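Local atomic coordinates of cobalamin-binding protein (Desulfitobacterium hafniense, PDB entry 4JGI), a protein that binds methylcobalamin in a Rossmann-like domain and probably serves as the corrinoid carrier of an O-demethylase system. Residues A[173-178]-A[191-196]; A[96-101]-A[126-131]. One frame throughout, in Å; residues are numbered along the deposited sequence.

Contact 1: A[173-178]-A[191-196]; sequences LKVIIG and GADDFS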
ATOM      1  N   LEU A 173      -8.241   9.815  11.029  1.00 20.74           N
ATOM      2  CA  LEU A 173      -7.625   8.860  10.104  1.00 20.34           C
ATOM      3  C   LEU A 173      -7.643   9.433   8.704  1.00 20.08           C
ATOM      4  O   LEU A 173      -8.297  10.418   8.413  1.00 19.74           O
ATOM      5  CB  LEU A 173      -8.305   7.516  10.167  1.00 20.31           C
ATOM      6  CG  LEU A 173      -9.814   7.555  10.013  1.00 21.85           C
ATOM      7  CD1 LEU A 173     -10.171   7.602   8.530  1.00 21.56           C
ATOM      8  CD2 LEU A 173     -10.398   6.281  10.583  1.00 24.57           C
ATOM      9  N   LYS A 174      -6.936   8.771   7.789  1.00 17.27           N
ATOM     10  CA  LYS A 174      -6.938   9.142   6.426  1.00 16.65           C
ATOM     11  C   LYS A 174      -7.650   8.016   5.658  1.00 16.87           C
ATOM     12  O   LYS A 174      -7.467   6.860   5.996  1.00 18.25           O
ATOM     13  CB  LYS A 174      -5.489   9.217   5.970  1.00 18.56           C
ATOM     14  CG  LYS A 174      -4.718  10.364   6.612  1.00 22.33           C
ATOM     15  CD  LYS A 174      -5.209  11.687   6.120  1.00 28.32           C
ATOM     16  CE  LYS A 174      -4.403  12.831   6.772  1.00 38.69           C
ATOM     17  NZ  LYS A 174      -4.844  14.056   6.104  1.00 46.76           N
ATOM     18  N   VAL A 175      -8.375   8.373   4.628  1.00 15.20           N
ATOM     19  CA  VAL A 175      -9.115   7.453   3.756  1.00 16.05           C
ATOM     20  C   VAL A 175      -8.522   7.503   2.367  1.00 16.36           C
ATOM     21  O   VAL A 175      -8.452   8.551   1.750  1.00 17.91           O
ATOM     22  CB  VAL A 175     -10.590   7.759   3.655  1.00 16.88           C
ATOM     23  CG1 VAL A 175     -11.296   6.773   2.757  1.00 18.19           C
ATOM     24  CG2 VAL A 175     -11.208   7.696   5.082  1.00 19.26           C
ATOM     25  N   ILE A 176      -8.077   6.336   1.868  1.00 16.36           N
ATOM     26  CA  ILE A 176      -7.586   6.205   0.487  1.00 15.70           C
ATOM     27  C   ILE A 176      -8.512   5.224  -0.246  1.00 15.17           C
ATOM     28  O   ILE A 176      -8.865   4.185   0.307  1.00 15.56           O
ATOM     29  CB  ILE A 176      -6.099   5.830   0.425  1.00 16.60           C
ATOM     30  CG1 ILE A 176      -5.612   5.858  -1.030  1.00 18.28           C
ATOM     31  CG2 ILE A 176      -5.817   4.466   1.034  1.00 16.90           C
ATOM     32  CD1 ILE A 176      -4.109   5.732  -1.132  1.00 19.90           C
ATOM     33  N   ILE A 177      -8.862   5.567  -1.485  1.00 17.05           N
ATOM     34  CA  ILE A 177      -9.687   4.700  -2.303  1.00 16.77           C
ATOM     35  C   ILE A 177      -8.878   4.268  -3.539  1.00 17.45           C
ATOM     36  O   ILE A 177      -7.990   4.963  -4.032  1.00 18.87           O
ATOM     37  CB  ILE A 177     -11.035   5.332  -2.707  1.00 16.25           C
ATOM     38  CG1 ILE A 177     -10.778   6.566  -3.620  1.00 19.09           C
ATOM     39  CG2 ILE A 177     -11.784   5.675  -1.405  1.00 18.56           C
ATOM     40  CD1 ILE A 177     -12.041   7.147  -4.171  1.00 22.27           C
ATOM     41  N   GLY A 178      -9.276   3.087  -4.017  1.00 18.39           N
ATOM     42  CA  GLY A 178      -8.720   2.535  -5.243  1.00 17.40           C
ATOM     43  C   GLY A 178      -9.721   1.650  -5.913  1.00 18.74           C
ATOM     44  O   GLY A 178     -10.781   1.337  -5.402  1.00 16.99           O
ATOM     45  N   GLY A 191     -15.625  11.635  -0.431  1.00 21.64           N
ATOM     46  CA  GLY A 191     -15.146  12.264   0.751  1.00 22.00           C
ATOM     47  C   GLY A 191     -13.834  11.730   1.249  1.00 20.04           C
ATOM     48  O   GLY A 191     -13.448  11.926   2.389  1.00 21.78           O
ATOM     49  N   ALA A 192     -13.094  11.027   0.364  1.00 20.03           N
ATOM     50  CA  ALA A 192     -11.772  10.516   0.724  1.00 20.08           C
ATOM     51  C   ALA A 192     -10.677  11.529   0.778  1.00 18.40           C
ATOM     52  O   ALA A 192     -10.822  12.623   0.181  1.00 24.02           O
ATOM     53  CB  ALA A 192     -11.406   9.351  -0.225  1.00 19.84           C
ATOM     54  N   ASP A 193      -9.546  11.194   1.353  1.00 18.32           N
ATOM     55  CA  ASP A 193      -8.400  12.057   1.350  1.00 19.45           C
ATOM     56  C   ASP A 193      -7.579  11.962   0.069  1.00 22.94           C
ATOM     57  O   ASP A 193      -7.041  12.966  -0.384  1.00 24.21           O
ATOM     58  CB  ASP A 193      -7.511  11.785   2.575  1.00 17.35           C
ATOM     59  CG  ASP A 193      -8.233  12.123   3.848  1.00 21.97           C
ATOM     60  OD1 ASP A 193      -8.447  13.321   4.063  1.00 28.74           O
ATOM     61  OD2 ASP A 193      -8.584  11.236   4.608  1.00 20.47           O
ATOM     62  N   ASP A 194      -7.517  10.758  -0.528  1.00 19.69           N
ATOM     63  CA  ASP A 194      -6.812  10.630  -1.797  1.00 18.21           C
ATOM     64  C   ASP A 194      -7.286   9.345  -2.479  1.00 19.90           C
ATOM     65  O   ASP A 194      -8.035   8.548  -1.902  1.00 19.96           O
ATOM     66  CB  ASP A 194      -5.311  10.588  -1.619  1.00 21.93           C
ATOM     67  CG  ASP A 194      -4.533  11.320  -2.811  1.00 26.15           C
ATOM     68  OD1 ASP A 194      -5.078  11.487  -3.958  1.00 25.16           O
ATOM     69  OD2 ASP A 194      -3.375  11.680  -2.523  1.00 26.81           O
ATOM     70  N   PHE A 195      -6.882   9.184  -3.740  1.00 22.07           N
ATOM     71  CA  PHE A 195      -7.174   8.032  -4.539  1.00 19.90           C
ATOM     72  C   PHE A 195      -5.851   7.597  -5.208  1.00 21.41           C
ATOM     73  O   PHE A 195      -4.946   8.361  -5.322  1.00 22.96           O
ATOM     74  CB  PHE A 195      -8.184   8.294  -5.627  1.00 24.75           C
ATOM     75  CG  PHE A 195      -7.647   9.210  -6.676  1.00 25.32           C
ATOM     76  CD1 PHE A 195      -7.673  10.564  -6.448  1.00 27.44           C
ATOM     77  CD2 PHE A 195      -7.097   8.716  -7.866  1.00 27.68           C
ATOM     78  CE1 PHE A 195      -7.169  11.470  -7.356  1.00 28.87           C
ATOM     79  CE2 PHE A 195      -6.550   9.626  -8.762  1.00 28.72           C
ATOM     80  CZ  PHE A 195      -6.623  11.006  -8.501  1.00 31.53           C
ATOM     81  N   SER A 196      -5.719   6.319  -5.475  1.00 24.77           N
ATOM     82  CA  SER A 196      -4.448   5.819  -6.083  1.00 28.45           C
ATOM     83  C   SER A 196      -4.538   5.690  -7.573  1.00 27.03           C
ATOM     84  O   SER A 196      -5.530   5.167  -8.052  1.00 34.88           O
ATOM     85  CB  SER A 196      -4.003   4.466  -5.460  1.00 31.08           C
ATOM     86  OG  SER A 196      -5.128   3.693  -5.224  1.00 34.06           O
TER
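V175 is gripped on both its polar backbone atoms by D193 and D194, where the chain enters strand 194-195 at the end of a right-handed beta-alpha-beta unit. Its N donates to D193 OD2 at 2.9 Å, using the anti lone pair of the carboxylate, and its O accepts from D193 N and, weakly, from D194 N. Parallel pairing continues with I177: its N reaches D194 O at 3.1 Å, and its O takes S196 N at 3.0 Å, nearly in line with the carbonyl, plus a weak bond from S196 OG.

Apolar contacts gather on the face carrying I177 and F195. A192 CB touches both V175 CG1 and I177 CG2, 3.9 Å from each, while I177 CG1, held between backbone N and carbonyl carbon (chi1 65°), meets F195 CB at 3.7 Å.

Charge collects at the strand entrance. The aliphatic K174 CD packs 3.7 Å from D193 OD2, the two side chains crossing at about a right angle, with K174 NZ beyond salt-bridge distance of D193 OD1; R170 supplies the salt bridge to OD2. The D193 carboxylate thus starts the ladder in place of a main-chain carbonyl, and the backbone bonds that follow hold this edge of the sheet beside the cobalamin, which I176, G178 and S196 touch.

Contact 2: A[96-101]-A[126-131]; sequences TVEGDL and DVPVKI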
ATOM      1  N   THR A  96     -12.568  -4.490   0.232  1.00 15.40           N
ATOM      2  CA  THR A  96     -13.362  -4.279  -0.911  1.00 16.79           C
ATOM      3  C   THR A  96     -14.803  -4.139  -0.381  1.00 17.42           C
ATOM      4  O   THR A  96     -15.263  -4.985   0.366  1.00 19.73           O
ATOM      5  CB  THR A  96     -13.199  -5.404  -1.946  1.00 16.74           C
ATOM      6  OG1 THR A  96     -11.871  -5.363  -2.534  1.00 19.33           O
ATOM      7  CG2 THR A  96     -14.266  -5.298  -3.002  1.00 21.17           C
ATOM      8  N   VAL A  97     -15.442  -3.034  -0.716  1.00 17.31           N
ATOM      9  CA  VAL A  97     -16.673  -2.630  -0.070  1.00 19.10           C
ATOM     10  C   VAL A  97     -17.911  -3.370  -0.570  1.00 21.63           C
ATOM     11  O   VAL A  97     -17.916  -4.012  -1.574  1.00 22.73           O
ATOM     12  CB  VAL A  97     -16.869  -1.123  -0.297  1.00 18.30           C
ATOM     13  CG1 VAL A  97     -15.770  -0.310   0.352  1.00 23.76           C
ATOM     14  CG2 VAL A  97     -17.082  -0.736  -1.745  1.00 23.30           C
ATOM     15  N   GLU A  98     -18.981  -3.190   0.186  1.00 22.27           N
ATOM     16  CA  GLU A  98     -20.223  -3.815  -0.039  1.00 23.16           C
ATOM     17  C   GLU A  98     -20.675  -3.513  -1.509  1.00 19.63           C
ATOM     18  O   GLU A  98     -20.702  -2.386  -2.029  1.00 25.04           O
ATOM     19  CB  GLU A  98     -21.267  -3.341   1.005  1.00 22.42           C
ATOM     20  CG  GLU A  98     -22.649  -4.025   0.820  1.00 24.80           C
ATOM     21  CD  GLU A  98     -23.548  -3.950   2.027  1.00 28.54           C
ATOM     22  OE1 GLU A  98     -23.315  -4.586   2.999  1.00 38.31           O
ATOM     23  OE2 GLU A  98     -24.550  -3.197   1.948  1.00 53.86           O
ATOM     24  N   GLY A  99     -21.050  -4.601  -2.158  1.00 24.04           N
ATOM     25  CA  GLY A  99     -21.558  -4.540  -3.524  1.00 24.94           C
ATOM     26  C   GLY A  99     -20.529  -5.029  -4.495  1.00 27.22           C
ATOM     27  O   GLY A  99     -20.882  -5.250  -5.652  1.00 28.41           O
ATOM     28  N   ASP A 100     -19.279  -5.219  -4.009  1.00 24.68           N
ATOM     29  CA  ASP A 100     -18.171  -5.558  -4.870  1.00 21.89           C
ATOM     30  C   ASP A 100     -17.424  -6.820  -4.505  1.00 20.95           C
ATOM     31  O   ASP A 100     -17.125  -7.102  -3.372  1.00 21.20           O
ATOM     32  CB  ASP A 100     -17.233  -4.360  -4.950  1.00 24.81           C
ATOM     33  CG  ASP A 100     -16.664  -4.146  -6.321  1.00 24.55           C
ATOM     34  OD1 ASP A 100     -15.808  -5.006  -6.699  1.00 30.81           O
ATOM     35  OD2 ASP A 100     -17.033  -3.188  -7.056  1.00 27.52           O
ATOM     36  N   LEU A 101     -17.070  -7.601  -5.557  1.00 21.20           N
ATOM     37  CA  LEU A 101     -16.317  -8.847  -5.352  1.00 21.02           C
ATOM     38  C   LEU A 101     -14.898  -8.790  -5.953  1.00 22.40           C
ATOM     39  O   LEU A 101     -14.163  -9.847  -5.946  1.00 22.61           O
ATOM     40  CB  LEU A 101     -17.040 -10.033  -5.992  1.00 23.69           C
ATOM     41  CG  LEU A 101     -18.443 -10.209  -5.440  1.00 25.03           C
ATOM     42  CD1 LEU A 101     -19.093 -11.365  -6.155  1.00 31.26           C
ATOM     43  CD2 LEU A 101     -18.497 -10.503  -3.971  1.00 30.46           C
ATOM     44  N   ASP A 126     -16.918  -7.621  -0.469  1.00 21.94           N
ATOM     45  CA  ASP A 126     -18.309  -7.313  -0.194  1.00 20.53           C
ATOM     46  C   ASP A 126     -18.548  -6.939   1.221  1.00 22.18           C
ATOM     47  O   ASP A 126     -19.505  -7.340   1.784  1.00 25.62           O
ATOM     48  CB  ASP A 126     -19.147  -8.474  -0.647  1.00 25.77           C
ATOM     49  CG  ASP A 126     -20.668  -8.113  -0.717  1.00 30.14           C
ATOM     50  OD1 ASP A 126     -21.109  -6.956  -0.971  1.00 30.16           O
ATOM     51  OD2 ASP A 126     -21.432  -9.037  -0.531  1.00 31.18           O
ATOM     52  N   VAL A 127     -17.683  -6.137   1.794  1.00 19.37           N
ATOM     53  CA  VAL A 127     -17.644  -5.939   3.241  1.00 18.32           C
ATOM     54  C   VAL A 127     -18.647  -4.846   3.655  1.00 18.28           C
ATOM     55  O   VAL A 127     -18.580  -3.729   3.180  1.00 18.81           O
ATOM     56  CB  VAL A 127     -16.292  -5.514   3.778  1.00 17.32           C
ATOM     57  CG1 VAL A 127     -16.285  -5.361   5.257  1.00 20.28           C
ATOM     58  CG2 VAL A 127     -15.234  -6.515   3.352  1.00 18.41           C
ATOM     59  N   PRO A 128     -19.604  -5.185   4.516  1.00 17.37           N
ATOM     60  CA  PRO A 128     -20.580  -4.150   4.929  1.00 19.46           C
ATOM     61  C   PRO A 128     -19.964  -2.954   5.668  1.00 17.46           C
ATOM     62  O   PRO A 128     -18.951  -3.117   6.347  1.00 16.60           O
ATOM     63  CB  PRO A 128     -21.475  -4.900   5.922  1.00 20.34           C
ATOM     64  CG  PRO A 128     -21.318  -6.366   5.525  1.00 18.67           C
ATOM     65  CD  PRO A 128     -19.889  -6.492   5.116  1.00 19.07           C
ATOM     66  N   VAL A 129     -20.540  -1.796   5.421  1.00 18.68           N
ATOM     67  CA  VAL A 129     -20.165  -0.574   6.114  1.00 18.93           C
ATOM     68  C   VAL A 129     -19.971  -0.775   7.582  1.00 15.91           C
ATOM     69  O   VAL A 129     -18.949  -0.383   8.207  1.00 17.03           O
ATOM     70  CB  VAL A 129     -21.164   0.530   5.833  1.00 19.65           C
ATOM     71  CG1 VAL A 129     -20.858   1.703   6.702  1.00 21.79           C
ATOM     72  CG2 VAL A 129     -21.161   0.914   4.348  1.00 24.37           C
ATOM     73  N   LYS A 130     -20.988  -1.363   8.198  1.00 17.98           N
ATOM     74  CA  LYS A 130     -20.953  -1.492   9.679  1.00 19.21           C
ATOM     75  C   LYS A 130     -19.754  -2.308  10.186  1.00 17.02           C
ATOM     76  O   LYS A 130     -19.172  -2.123  11.206  1.00 19.80           O
ATOM     77  CB  LYS A 130     -22.212  -2.115  10.222  1.00 21.56           C
ATOM     78  CG  LYS A 130     -23.419  -1.256  10.174  1.00 34.35           C
ATOM     79  CD  LYS A 130     -24.676  -2.014  10.605  1.00 37.30           C
ATOM     80  CE  LYS A 130     -25.880  -1.117  10.438  1.00 45.95           C
ATOM     81  NZ  LYS A 130     -27.113  -1.933  10.392  1.00 43.24           N
ATOM     82  N   ILE A 131     -19.383  -3.309   9.396  1.00 18.86           N
ATOM     83  CA  ILE A 131     -18.191  -4.152   9.731  1.00 16.69           C
ATOM     84  C   ILE A 131     -16.866  -3.400   9.592  1.00 17.27           C
ATOM     85  O   ILE A 131     -15.963  -3.539  10.402  1.00 18.13           O
ATOM     86  CB  ILE A 131     -18.207  -5.423   8.862  1.00 17.84           C
ATOM     87  CG1 ILE A 131     -19.522  -6.207   9.152  1.00 28.84           C
ATOM     88  CG2 ILE A 131     -16.926  -6.230   9.036  1.00 18.75           C
ATOM     89  CD1 ILE A 131     -19.435  -7.470   9.784  1.00 34.71           C
TER
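The loop carrying the cobalt-ligating histidine of this B12-binding domain begins with a type II turn from V97 to D100, and D126 packs against that turn from the segment leading into helix 129-139. Its OD1 takes the G99 N-H in a straight bond of 2.6 Å (N-H...O angle 172°), approached nearly along the C-O axis. The first torsion (chi1 -166°) sets D126 CG anti to the backbone N, on the side of the turn; OD1 also lies 3.4 Å from E98 CA. D126 N meanwhile donates to D100 O at 3.0 Å, so side chain and main chain of one residue hold two points of the turn. An alanine here would probably leave G99 N without its carboxylate acceptor and the turn freer to shift.

Around this polar core, L101 CD2 lies 3.9 Å from D126 CB, the two side chains side by side and pointing the same way. E98 extends across P128 at about a right angle, its OE1 3.5 Å from P128 CB. V127 N bonds to T96 O at 3.0 Å, and V127 CG2 rests against that same oxygen.

D100 directs its own carboxylate elsewhere: OD1 is hydrogen-bonded to H102 ND1, of the imidazole that binds cobalt, and OD2 accepts from V149 N and L150 N. The turn lies between the end of strand 91-96 and helix 104-115, with V97 against A153 of helix 151-166, V129 on T160 and A163 of the same helix, and P128 at the N-cap of helix 129-139.

Both contacts lie in the B12-binding domain, contact 1 within its five-stranded parallel sheet of order 2-1-3-4-5 and contact 2 at loops beyond strand ends. Contact 2 comes first along the chain and closes before contact 1 opens; their centres lie 16 Å apart and their nearest atoms about 7 Å, without touching. Strand 143-147 runs between strands 91-96 and 174-178 and thus separates the two. Contact 1 pairs the fourth strand with the edge strand 194-195, whereas contact 2 ties the loop after strand 91-96 to the start of helix 129-139. Each contributes three residues to the methylcobalamin pocket, so the cofactor is met from an edge of the sheet and from a loop.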